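Local coordinates for N-alpha-acetyltransferase 35, NatC auxiliary subunit (Saccharomyces cerevisiae, PDB 6YGA), which serves as the auxiliary subunit of the NatC N-terminal acetyltransferase, the complex that acetylates the N-terminal methionine of L-A virus Gag protein, at residues S359-H367 and I388-Y399; L419-F427 and C436-S446. All blocks are in the same frame, centred on the assembly; numbering follows the deposited sequence.

Contact 1: residues S359-H367 and I388-Y399; sequences SYTQFYLLH and IQESSNMLLEWY. With EDO (1,2-ethanediol), chain C; EDO (1,2-ethanediol), chain D.
Tyr364 is the knob of this helix pair, its side chain lodged among Ile388, Ser391, Ser392 and Leu395. The CB of Ser391 lies over one face of the ring, 3.5 Å from Tyr364 CE1, while Leu395 CD2 comes up at the ring edge. Because Tyr364 CG stands anti to the backbone N (chi1 163°), the ring is carried across helix 386-402. Ser392 OG, 3.2 Å from Tyr364 CB, is turned back to donate to Ile388 O, which also takes the backbone N-H of Ser392 on the opposite face of its carbonyl plane; this shared acceptor satisfies a buried hydroxyl at the closest backbone approach, where the CA atoms of Tyr364 and Ser392 are 5.2 Å apart. The helices, 360-372 and 386-402, belong to the TPR-like region of the NatC subunit, but the short segments cross at 80°, far from a parallel or antiparallel alignment. Leu396 CD1 lies over the centre of one face of the Tyr360 ring, a CH-pi contact, and Leu395 CD2 sits likewise over the His367 imidazole, 3.6 Å from its centroid. That imidazole is gripped in its own plane from two sides: ND1 donates to Phe363 O, and NE2 forms a short, nearly straight hydrogen bond of 2.5 Å with Tyr399 OH, whose second partner is Thr322. Phe363 joins this aromatic cluster with its ring inclined 50° to that of Tyr399. The end by Ile388 and Gln389 is looser and partly exposed: Gln389 NE2 comes no nearer than 4.2 Å to Thr361 CG2, and Leu365 merely brushes Ile388.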
loop_
_atom_site.group_PDB
_atom_site.type_symbol
_atom_site.label_atom_id
_atom_site.label_comp_id
_atom_site.label_asym_id
_atom_site.label_seq_id
_atom_site.Cartn_x
_atom_site.Cartn_y
_atom_site.Cartn_z
ATOM N N SER B 359 7.137 15.389 -26.408
ATOM C CA SER B 359 7.146 16.226 -25.223
ATOM C C SER B 359 5.865 15.978 -24.425
ATOM O O SER B 359 4.989 15.207 -24.830
ATOM C CB SER B 359 7.300 17.694 -25.618
ATOM O OG SER B 359 6.184 18.145 -26.364
ATOM N N TYR B 360 5.745 16.637 -23.270
ATOM C CA TYR B 360 4.575 16.398 -22.430
ATOM C C TYR B 360 3.306 16.914 -23.097
ATOM O O TYR B 360 2.269 16.239 -23.078
ATOM C CB TYR B 360 4.753 17.042 -21.054
ATOM C CG TYR B 360 5.862 16.444 -20.211
ATOM C CD1 TYR B 360 6.531 15.294 -20.614
ATOM C CD2 TYR B 360 6.238 17.030 -19.008
ATOM C CE1 TYR B 360 7.545 14.751 -19.850
ATOM C CE2 TYR B 360 7.251 16.492 -18.237
ATOM C CZ TYR B 360 7.901 15.352 -18.663
ATOM O OH TYR B 360 8.910 14.814 -17.900
ATOM N N THR B 361 3.369 18.103 -23.703
ATOM C CA THR B 361 2.181 18.665 -24.337
ATOM C C THR B 361 1.838 17.926 -25.628
ATOM O O THR B 361 0.660 17.697 -25.921
ATOM C CB THR B 361 2.370 20.161 -24.596
ATOM O OG1 THR B 361 3.456 20.365 -25.510
ATOM C CG2 THR B 361 2.662 20.890 -23.292
ATOM N N GLN B 362 2.852 17.539 -26.409
ATOM C CA GLN B 362 2.591 16.737 -27.601
ATOM C C GLN B 362 1.909 15.425 -27.239
ATOM O O GLN B 362 0.974 14.991 -27.923
ATOM C CB GLN B 362 3.894 16.464 -28.352
ATOM C CG GLN B 362 4.485 17.670 -29.052
ATOM C CD GLN B 362 5.806 17.351 -29.717
ATOM O OE1 GLN B 362 6.349 16.257 -29.553
ATOM N NE2 GLN B 362 6.332 18.305 -30.475
ATOM N N PHE B 363 2.363 14.786 -26.161
ATOM C CA PHE B 363 1.761 13.535 -25.712
ATOM C C PHE B 363 0.311 13.743 -25.289
ATOM O O PHE B 363 -0.556 12.910 -25.583
ATOM C CB PHE B 363 2.591 12.964 -24.563
ATOM C CG PHE B 363 2.158 11.608 -24.103
ATOM C CD1 PHE B 363 2.291 10.504 -24.929
ATOM C CD2 PHE B 363 1.650 11.429 -22.827
ATOM C CE1 PHE B 363 1.904 9.250 -24.498
ATOM C CE2 PHE B 363 1.266 10.178 -22.389
ATOM C CZ PHE B 363 1.394 9.087 -23.226
ATOM N N TYR B 364 0.028 14.852 -24.604
ATOM C CA TYR B 364 -1.340 15.144 -24.187
ATOM C C TYR B 364 -2.233 15.425 -25.388
ATOM O O TYR B 364 -3.359 14.918 -25.468
ATOM C CB TYR B 364 -1.352 16.327 -23.220
ATOM C CG TYR B 364 -2.716 16.959 -23.036
ATOM C CD1 TYR B 364 -3.644 16.410 -22.163
ATOM C CD2 TYR B 364 -3.068 18.110 -23.731
ATOM C CE1 TYR B 364 -4.887 16.984 -21.993
ATOM C CE2 TYR B 364 -4.312 18.692 -23.567
ATOM C CZ TYR B 364 -5.217 18.125 -22.695
ATOM O OH TYR B 364 -6.457 18.700 -22.524
ATOM N N LEU B 365 -1.750 16.236 -26.333
ATOM C CA LEU B 365 -2.558 16.567 -27.502
ATOM C C LEU B 365 -2.841 15.340 -28.359
ATOM O O LEU B 365 -3.853 15.300 -29.067
ATOM C CB LEU B 365 -1.864 17.652 -28.323
ATOM C CG LEU B 365 -1.750 19.018 -27.643
ATOM C CD1 LEU B 365 -0.950 19.966 -28.515
ATOM C CD2 LEU B 365 -3.129 19.592 -27.352
ATOM N N LEU B 366 -1.968 14.329 -28.307
ATOM C CA LEU B 366 -2.242 13.085 -29.019
ATOM C C LEU B 366 -3.458 12.376 -28.438
ATOM O O LEU B 366 -4.267 11.808 -29.182
ATOM C CB LEU B 366 -1.020 12.170 -28.979
ATOM C CG LEU B 366 -0.023 12.304 -30.129
ATOM C CD1 LEU B 366 1.219 11.481 -29.840
ATOM C CD2 LEU B 366 -0.663 11.868 -31.441
ATOM N N HIS B 367 -3.604 12.393 -27.110
ATOM C CA HIS B 367 -4.778 11.784 -26.497
ATOM C C HIS B 367 -6.050 12.500 -26.927
ATOM O O HIS B 367 -7.050 11.857 -27.266
ATOM C CB HIS B 367 -4.652 11.793 -24.973
ATOM C CG HIS B 367 -3.628 10.839 -24.446
ATOM N ND1 HIS B 367 -2.275 11.030 -24.622
ATOM C CD2 HIS B 367 -3.758 9.684 -23.749
ATOM C CE1 HIS B 367 -1.615 10.035 -24.056
ATOM N NE2 HIS B 367 -2.491 9.205 -23.521
ATOM N N ILE B 388 -3.101 23.749 -21.038
ATOM C CA ILE B 388 -2.570 22.529 -21.634
ATOM C C ILE B 388 -1.397 22.004 -20.815
ATOM O O ILE B 388 -1.226 20.789 -20.661
ATOM C CB ILE B 388 -2.184 22.783 -23.104
ATOM C CG1 ILE B 388 -3.437 23.093 -23.927
ATOM C CG2 ILE B 388 -1.439 21.589 -23.688
ATOM C CD1 ILE B 388 -3.149 23.524 -25.350
ATOM N N GLN B 389 -0.585 22.907 -20.262
ATOM C CA GLN B 389 0.533 22.492 -19.417
ATOM C C GLN B 389 0.033 21.770 -18.172
ATOM O O GLN B 389 0.565 20.720 -17.791
ATOM C CB GLN B 389 1.371 23.711 -19.030
ATOM C CG GLN B 389 2.803 23.392 -18.636
ATOM C CD GLN B 389 3.735 23.341 -19.831
ATOM O OE1 GLN B 389 3.679 24.200 -20.713
ATOM N NE2 GLN B 389 4.597 22.330 -19.869
ATOM N N GLU B 390 -0.993 22.326 -17.525
ATOM C CA GLU B 390 -1.593 21.679 -16.364
ATOM C C GLU B 390 -2.257 20.364 -16.748
ATOM O O GLU B 390 -2.135 19.368 -16.025
ATOM C CB GLU B 390 -2.604 22.621 -15.708
ATOM C CG GLU B 390 -3.394 22.021 -14.550
ATOM C CD GLU B 390 -2.683 22.147 -13.215
ATOM O OE1 GLU B 390 -1.435 22.103 -13.190
ATOM O OE2 GLU B 390 -3.377 22.294 -12.186
ATOM N N SER B 391 -2.961 20.338 -17.880
ATOM C CA SER B 391 -3.610 19.102 -18.307
ATOM C C SER B 391 -2.583 18.021 -18.615
ATOM O O SER B 391 -2.797 16.846 -18.295
ATOM C CB SER B 391 -4.499 19.368 -19.520
ATOM O OG SER B 391 -5.487 20.342 -19.226
ATOM N N SER B 392 -1.455 18.399 -19.223
ATOM C CA SER B 392 -0.419 17.420 -19.548
ATOM C C SER B 392 0.190 16.823 -18.289
ATOM O O SER B 392 0.439 15.613 -18.225
ATOM C CB SER B 392 0.667 18.065 -20.405
ATOM O OG SER B 392 0.109 18.649 -21.568
ATOM N N ASN B 393 0.448 17.657 -17.280
ATOM C CA ASN B 393 0.938 17.145 -16.006
ATOM C C ASN B 393 -0.096 16.242 -15.345
ATOM O O ASN B 393 0.257 15.215 -14.752
ATOM C CB ASN B 393 1.315 18.307 -15.085
ATOM C CG ASN B 393 2.510 19.091 -15.597
ATOM O OD1 ASN B 393 3.381 18.544 -16.272
ATOM N ND2 ASN B 393 2.560 20.380 -15.274
HETATM N N MSE B 394 -1.374 16.596 -15.447
HETATM C CA MSE B 394 -2.448 15.793 -14.875
HETATM C C MSE B 394 -2.477 14.409 -15.513
HETATM O O MSE B 394 -2.692 13.399 -14.839
HETATM C CB MSE B 394 -3.795 16.492 -15.067
HETATM C CG MSE B 394 -4.869 16.058 -14.086
HETATM SE SE MSE B 394 -4.414 16.557 -12.260
HETATM C CE MSE B 394 -4.684 14.823 -11.417
ATOM N N LEU B 395 -2.258 14.375 -16.829
ATOM C CA LEU B 395 -2.286 13.108 -17.549
ATOM C C LEU B 395 -1.098 12.235 -17.172
ATOM O O LEU B 395 -1.238 11.016 -17.028
ATOM C CB LEU B 395 -2.318 13.366 -19.056
ATOM C CG LEU B 395 -2.311 12.145 -19.974
ATOM C CD1 LEU B 395 -3.536 11.271 -19.729
ATOM C CD2 LEU B 395 -2.243 12.585 -21.430
ATOM N N LEU B 396 0.080 12.841 -17.000
ATOM C CA LEU B 396 1.247 12.068 -16.590
ATOM C C LEU B 396 1.056 11.471 -15.200
ATOM O O LEU B 396 1.457 10.329 -14.949
ATOM C CB LEU B 396 2.498 12.941 -16.635
ATOM C CG LEU B 396 2.954 13.398 -18.022
ATOM C CD1 LEU B 396 4.338 14.019 -17.936
ATOM C CD2 LEU B 396 2.940 12.243 -19.013
ATOM N N GLU B 397 0.447 12.227 -14.280
ATOM C CA GLU B 397 0.147 11.673 -12.962
ATOM C C GLU B 397 -0.844 10.521 -13.056
ATOM O O GLU B 397 -0.776 9.578 -12.260
ATOM C CB GLU B 397 -0.390 12.762 -12.032
ATOM C CG GLU B 397 0.663 13.769 -11.593
ATOM C CD GLU B 397 0.085 14.900 -10.766
ATOM O OE1 GLU B 397 -1.123 14.861 -10.455
ATOM O OE2 GLU B 397 0.844 15.832 -10.429
ATOM N N TRP B 398 -1.763 10.575 -14.023
ATOM C CA TRP B 398 -2.688 9.465 -14.223
ATOM C C TRP B 398 -1.942 8.196 -14.620
ATOM O O TRP B 398 -2.255 7.105 -14.132
ATOM C CB TRP B 398 -3.736 9.836 -15.276
ATOM C CG TRP B 398 -4.702 8.731 -15.576
ATOM C CD1 TRP B 398 -5.908 8.509 -14.977
ATOM C CD2 TRP B 398 -4.536 7.687 -16.544
ATOM N NE1 TRP B 398 -6.506 7.394 -15.514
ATOM C CE2 TRP B 398 -5.685 6.872 -16.478
ATOM C CE3 TRP B 398 -3.532 7.366 -17.462
ATOM C CZ2 TRP B 398 -5.854 5.752 -17.295
ATOM C CZ3 TRP B 398 -3.702 6.254 -18.273
ATOM C CH2 TRP B 398 -4.853 5.462 -18.182
ATOM N N TYR B 399 -0.947 8.319 -15.502
ATOM C CA TYR B 399 -0.157 7.156 -15.896
ATOM C C TYR B 399 0.628 6.603 -14.715
ATOM O O TYR B 399 0.699 5.386 -14.513
ATOM C CB TYR B 399 0.794 7.522 -17.037
ATOM C CG TYR B 399 0.179 7.467 -18.417
ATOM C CD1 TYR B 399 0.176 6.285 -19.149
ATOM C CD2 TYR B 399 -0.386 8.597 -18.992
ATOM C CE1 TYR B 399 -0.382 6.227 -20.409
ATOM C CE2 TYR B 399 -0.947 8.550 -20.255
ATOM C CZ TYR B 399 -0.941 7.361 -20.958
ATOM O OH TYR B 399 -1.495 7.299 -22.216
HETATM C C1 EDO C . -0.965 15.725 -31.246
HETATM O O1 EDO C . 0.462 15.590 -31.207
HETATM C C2 EDO C . -1.412 16.390 -32.542
HETATM O O2 EDO C . -2.764 16.833 -32.387
HETATM C C1 EDO D . -6.974 8.580 -25.387
HETATM O O1 EDO D . -7.991 9.287 -26.106
HETATM C C2 EDO D . -7.348 8.496 -23.911
HETATM O O2 EDO D . -7.460 9.815 -23.361
HETATM O O HOH W 1 1.161 14.564 -21.160
#

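Contact 2: residues L419-F427 and C436-S446; sequences LWDSLQAQF and CSWTYFMKLSS. With EDO (1,2-ethanediol), chain D.
Trp420, Gln424 and Thr439 interlock as knobs in holes where the two segments run nearly antiparallel, at 163° with their axes 8.9 Å apart. Trp420 fits among Thr439, Met442, Lys443 and Ser446: Met442 CB stands over one face of its six-membered ring, and Trp420 CB lies 3.6 Å from Lys443 CB. Farther out along the indole, CZ3 of Trp420 meets CZ3 of Trp438 at 3.8 Å, the ring planes inclined at 73°. In return Thr439 sends CG2 between Trp420 and Gln424, ending 3.5 Å from Trp420 O. Gln424 reaches over from the opposite helix with CG anti to its backbone N and an extended chain, which lays the amide alongside Tyr440 and puts OE1 at the ring edge, 3.3 Å from Tyr440 CD1. The same oxygen accepts from Lys443 NZ at 2.8 Å, the ammonium standing above the amide plane. Lys443 bends at chi3 (70°) to get there, and its NZ also makes a salt bridge of 2.8 Å to the anti lone pair of Asp421 OD1. Beyond this shell, Val597 O supplies NZ with a third acceptor, Gln416 OE1 takes the indole N-H of Trp420, and Tyr435 O binds the hydroxyl of Thr439. Together these helices form the hairpin 406-429 and 433-456 of the TPR-like region. With one carboxylate and two carbonyl oxygens gathered round it, the buried Lys443 probably keeps its positive charge, and its ammonium is held by two acceptors of helix 406-429 and one of the loop carrying Val597.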
loop_
_atom_site.group_PDB
_atom_site.type_symbol
_atom_site.label_atom_id
_atom_site.label_comp_id
_atom_site.label_asym_id
_atom_site.label_seq_id
_atom_site.Cartn_x
_atom_site.Cartn_y
_atom_site.Cartn_z
ATOM N N LEU B 419 -9.377 17.442 -9.127
ATOM C CA LEU B 419 -8.503 18.206 -10.015
ATOM C C LEU B 419 -8.977 18.132 -11.462
ATOM O O LEU B 419 -8.898 19.126 -12.194
ATOM C CB LEU B 419 -7.061 17.712 -9.892
ATOM C CG LEU B 419 -6.139 18.491 -8.948
ATOM C CD1 LEU B 419 -6.657 18.464 -7.522
ATOM C CD2 LEU B 419 -4.725 17.940 -9.007
ATOM N N TRP B 420 -9.470 16.966 -11.892
ATOM C CA TRP B 420 -10.111 16.876 -13.200
ATOM C C TRP B 420 -11.330 17.786 -13.275
ATOM O O TRP B 420 -11.551 18.455 -14.291
ATOM C CB TRP B 420 -10.520 15.434 -13.501
ATOM C CG TRP B 420 -9.397 14.512 -13.853
ATOM C CD1 TRP B 420 -9.044 13.366 -13.200
ATOM C CD2 TRP B 420 -8.485 14.644 -14.951
ATOM N NE1 TRP B 420 -7.968 12.780 -13.820
ATOM C CE2 TRP B 420 -7.606 13.545 -14.897
ATOM C CE3 TRP B 420 -8.326 15.587 -15.972
ATOM C CZ2 TRP B 420 -6.582 13.364 -15.823
ATOM C CZ3 TRP B 420 -7.309 15.405 -16.889
ATOM C CH2 TRP B 420 -6.451 14.301 -16.809
ATOM N N ASP B 421 -12.134 17.819 -12.207
ATOM C CA ASP B 421 -13.330 18.657 -12.193
ATOM C C ASP B 421 -12.967 20.131 -12.310
ATOM O O ASP B 421 -13.532 20.858 -13.134
ATOM C CB ASP B 421 -14.137 18.400 -10.918
ATOM C CG ASP B 421 -15.521 19.036 -10.958
ATOM O OD1 ASP B 421 -16.365 18.583 -11.759
ATOM O OD2 ASP B 421 -15.766 19.984 -10.181
ATOM N N SER B 422 -12.018 20.586 -11.488
ATOM C CA SER B 422 -11.577 21.977 -11.552
ATOM C C SER B 422 -11.001 22.308 -12.922
ATOM O O SER B 422 -11.231 23.399 -13.456
ATOM C CB SER B 422 -10.546 22.241 -10.455
ATOM O OG SER B 422 -10.113 23.588 -10.468
ATOM N N LEU B 423 -10.255 21.373 -13.509
ATOM C CA LEU B 423 -9.692 21.597 -14.835
ATOM C C LEU B 423 -10.794 21.712 -15.882
ATOM O O LEU B 423 -10.754 22.594 -16.749
ATOM C CB LEU B 423 -8.729 20.464 -15.178
ATOM C CG LEU B 423 -7.689 20.727 -16.259
ATOM C CD1 LEU B 423 -6.861 21.956 -15.913
ATOM C CD2 LEU B 423 -6.808 19.504 -16.385
ATOM N N GLN B 424 -11.795 20.827 -15.809
ATOM C CA GLN B 424 -12.905 20.878 -16.754
ATOM C C GLN B 424 -13.678 22.187 -16.632
ATOM O O GLN B 424 -14.067 22.784 -17.642
ATOM C CB GLN B 424 -13.834 19.680 -16.534
ATOM C CG GLN B 424 -15.021 19.628 -17.485
ATOM C CD GLN B 424 -16.056 18.591 -17.083
ATOM O OE1 GLN B 424 -15.746 17.615 -16.396
ATOM N NE2 GLN B 424 -17.294 18.802 -17.505
ATOM N N ALA B 425 -13.900 22.658 -15.403
ATOM C CA ALA B 425 -14.604 23.922 -15.215
ATOM C C ALA B 425 -13.785 25.106 -15.711
ATOM O O ALA B 425 -14.357 26.125 -16.112
ATOM C CB ALA B 425 -14.964 24.110 -13.742
ATOM N N GLN B 426 -12.454 25.002 -15.690
ATOM C CA GLN B 426 -11.633 26.105 -16.179
ATOM C C GLN B 426 -11.633 26.148 -17.703
ATOM O O GLN B 426 -11.679 27.231 -18.297
ATOM C CB GLN B 426 -10.208 25.989 -15.631
ATOM C CG GLN B 426 -9.327 27.202 -15.912
ATOM C CD GLN B 426 -9.791 28.454 -15.188
ATOM O OE1 GLN B 426 -10.399 28.381 -14.119
ATOM N NE2 GLN B 426 -9.505 29.614 -15.769
ATOM N N PHE B 427 -11.573 24.979 -18.350
ATOM C CA PHE B 427 -11.799 24.915 -19.791
ATOM C C PHE B 427 -13.185 25.435 -20.145
ATOM O O PHE B 427 -13.362 26.124 -21.156
ATOM C CB PHE B 427 -11.641 23.479 -20.293
ATOM C CG PHE B 427 -10.218 23.058 -20.527
ATOM C CD1 PHE B 427 -9.406 23.766 -21.394
ATOM C CD2 PHE B 427 -9.705 21.929 -19.904
ATOM C CE1 PHE B 427 -8.100 23.373 -21.619
ATOM C CE2 PHE B 427 -8.400 21.529 -20.127
ATOM C CZ PHE B 427 -7.596 22.250 -20.985
ATOM N N CYS B 436 -12.437 20.504 -22.900
ATOM C CA CYS B 436 -13.465 20.251 -21.895
ATOM C C CYS B 436 -14.090 18.872 -22.088
ATOM O O CYS B 436 -14.323 18.145 -21.116
ATOM C CB CYS B 436 -14.530 21.349 -21.953
ATOM S SG CYS B 436 -15.922 21.161 -20.813
ATOM N N SER B 437 -14.336 18.482 -23.342
ATOM C CA SER B 437 -14.925 17.174 -23.616
ATOM C C SER B 437 -13.989 16.045 -23.192
ATOM O O SER B 437 -14.410 15.095 -22.523
ATOM C CB SER B 437 -15.280 17.063 -25.100
ATOM O OG SER B 437 -15.460 15.716 -25.499
ATOM N N TRP B 438 -12.710 16.135 -23.566
ATOM C CA TRP B 438 -11.763 15.080 -23.211
ATOM C C TRP B 438 -11.541 15.017 -21.704
ATOM O O TRP B 438 -11.425 13.925 -21.134
ATOM C CB TRP B 438 -10.433 15.291 -23.934
ATOM C CG TRP B 438 -9.413 14.239 -23.615
ATOM C CD1 TRP B 438 -9.216 13.062 -24.277
ATOM C CD2 TRP B 438 -8.453 14.265 -22.550
ATOM N NE1 TRP B 438 -8.191 12.355 -23.693
ATOM C CE2 TRP B 438 -7.706 13.072 -22.631
ATOM C CE3 TRP B 438 -8.152 15.181 -21.537
ATOM C CZ2 TRP B 438 -6.678 12.773 -21.739
ATOM C CZ3 TRP B 438 -7.132 14.880 -20.652
ATOM C CH2 TRP B 438 -6.407 13.687 -20.759
ATOM N N THR B 439 -11.464 16.176 -21.044
ATOM C CA THR B 439 -11.347 16.194 -19.590
ATOM C C THR B 439 -12.549 15.524 -18.938
ATOM O O THR B 439 -12.402 14.781 -17.961
ATOM C CB THR B 439 -11.202 17.633 -19.089
ATOM O OG1 THR B 439 -10.144 18.285 -19.802
ATOM C CG2 THR B 439 -10.883 17.649 -17.598
ATOM N N TYR B 440 -13.749 15.770 -19.470
ATOM C CA TYR B 440 -14.943 15.148 -18.908
ATOM C C TYR B 440 -14.884 13.633 -19.043
ATOM O O TYR B 440 -15.242 12.905 -18.109
ATOM C CB TYR B 440 -16.193 15.707 -19.585
ATOM C CG TYR B 440 -17.487 15.160 -19.031
ATOM C CD1 TYR B 440 -17.862 15.404 -17.714
ATOM C CD2 TYR B 440 -18.342 14.413 -19.829
ATOM C CE1 TYR B 440 -19.048 14.911 -17.207
ATOM C CE2 TYR B 440 -19.527 13.917 -19.333
ATOM C CZ TYR B 440 -19.877 14.167 -18.023
ATOM O OH TYR B 440 -21.061 13.670 -17.529
ATOM N N PHE B 441 -14.419 13.140 -20.194
ATOM C CA PHE B 441 -14.295 11.698 -20.384
ATOM C C PHE B 441 -13.355 11.081 -19.357
ATOM O O PHE B 441 -13.654 10.024 -18.790
ATOM C CB PHE B 441 -13.802 11.387 -21.796
ATOM C CG PHE B 441 -13.294 9.986 -21.952
ATOM C CD1 PHE B 441 -14.177 8.924 -22.076
ATOM C CD2 PHE B 441 -11.932 9.727 -21.958
ATOM C CE1 PHE B 441 -13.711 7.632 -22.209
ATOM C CE2 PHE B 441 -11.461 8.437 -22.090
ATOM C CZ PHE B 441 -12.350 7.387 -22.217
HETATM N N MSE B 442 -12.213 11.717 -19.113
HETATM C CA MSE B 442 -11.244 11.202 -18.155
HETATM C C MSE B 442 -11.766 11.267 -16.724
HETATM O O MSE B 442 -11.573 10.333 -15.946
HETATM C CB MSE B 442 -9.930 11.970 -18.267
HETATM C CG MSE B 442 -9.232 11.772 -19.596
HETATM SE SE MSE B 442 -8.570 9.951 -19.805
HETATM C CE MSE B 442 -7.209 10.004 -18.413
ATOM N N LYS B 443 -12.427 12.372 -16.374
ATOM C CA LYS B 443 -12.970 12.501 -15.026
ATOM C C LYS B 443 -14.041 11.449 -14.761
ATOM O O LYS B 443 -14.012 10.762 -13.734
ATOM C CB LYS B 443 -13.540 13.903 -14.815
ATOM C CG LYS B 443 -13.993 14.162 -13.389
ATOM C CD LYS B 443 -14.711 15.487 -13.272
ATOM C CE LYS B 443 -16.064 15.437 -13.958
ATOM N NZ LYS B 443 -16.747 16.757 -13.905
ATOM N N LEU B 444 -14.992 11.303 -15.688
ATOM C CA LEU B 444 -16.105 10.383 -15.469
ATOM C C LEU B 444 -15.639 8.930 -15.506
ATOM O O LEU B 444 -16.136 8.094 -14.741
ATOM C CB LEU B 444 -17.200 10.641 -16.502
ATOM C CG LEU B 444 -18.535 9.933 -16.268
ATOM C CD1 LEU B 444 -18.946 10.038 -14.807
ATOM C CD2 LEU B 444 -19.609 10.524 -17.167
ATOM N N SER B 445 -14.686 8.611 -16.389
ATOM C CA SER B 445 -14.080 7.281 -16.383
ATOM C C SER B 445 -13.340 7.021 -15.077
ATOM O O SER B 445 -13.348 5.898 -14.562
ATOM C CB SER B 445 -13.122 7.128 -17.564
ATOM O OG SER B 445 -13.817 7.095 -18.795
ATOM N N SER B 446 -12.685 8.048 -14.532
ATOM C CA SER B 446 -11.987 7.878 -13.263
ATOM C C SER B 446 -12.973 7.714 -12.114
ATOM O O SER B 446 -12.721 6.938 -11.185
ATOM C CB SER B 446 -11.054 9.062 -13.010
ATOM O OG SER B 446 -9.986 9.079 -13.942
HETATM C C1 EDO D . -6.974 8.580 -25.387
HETATM O O1 EDO D . -7.991 9.287 -26.106
HETATM C C2 EDO D . -7.348 8.496 -23.911
HETATM O O2 EDO D . -7.460 9.815 -23.361
#

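In the fold
Contact 1 closes before contact 2 opens in the chain, and their centres lie 13 Å apart on the same side of the chain's centre. They join directly through packing: Tyr364 CE1 comes within 3.4 Å of Trp438 CZ3, the two rings meeting edge-to-face, and Ser391 OG is 3.2 Å from Leu423 CD2. Selenomethionine Met394 reaches Leu419, so helix 386-402, one side of contact 1, also packs against the hairpin of contact 2. A 1,2-ethanediol, probably from the crystallisation liquor, bridges them, hydrogen-bonded to His367 O and to Trp438 NE1. No other protein chain of the assembly touches either contact; both belong to the internal helical packing of this subunit.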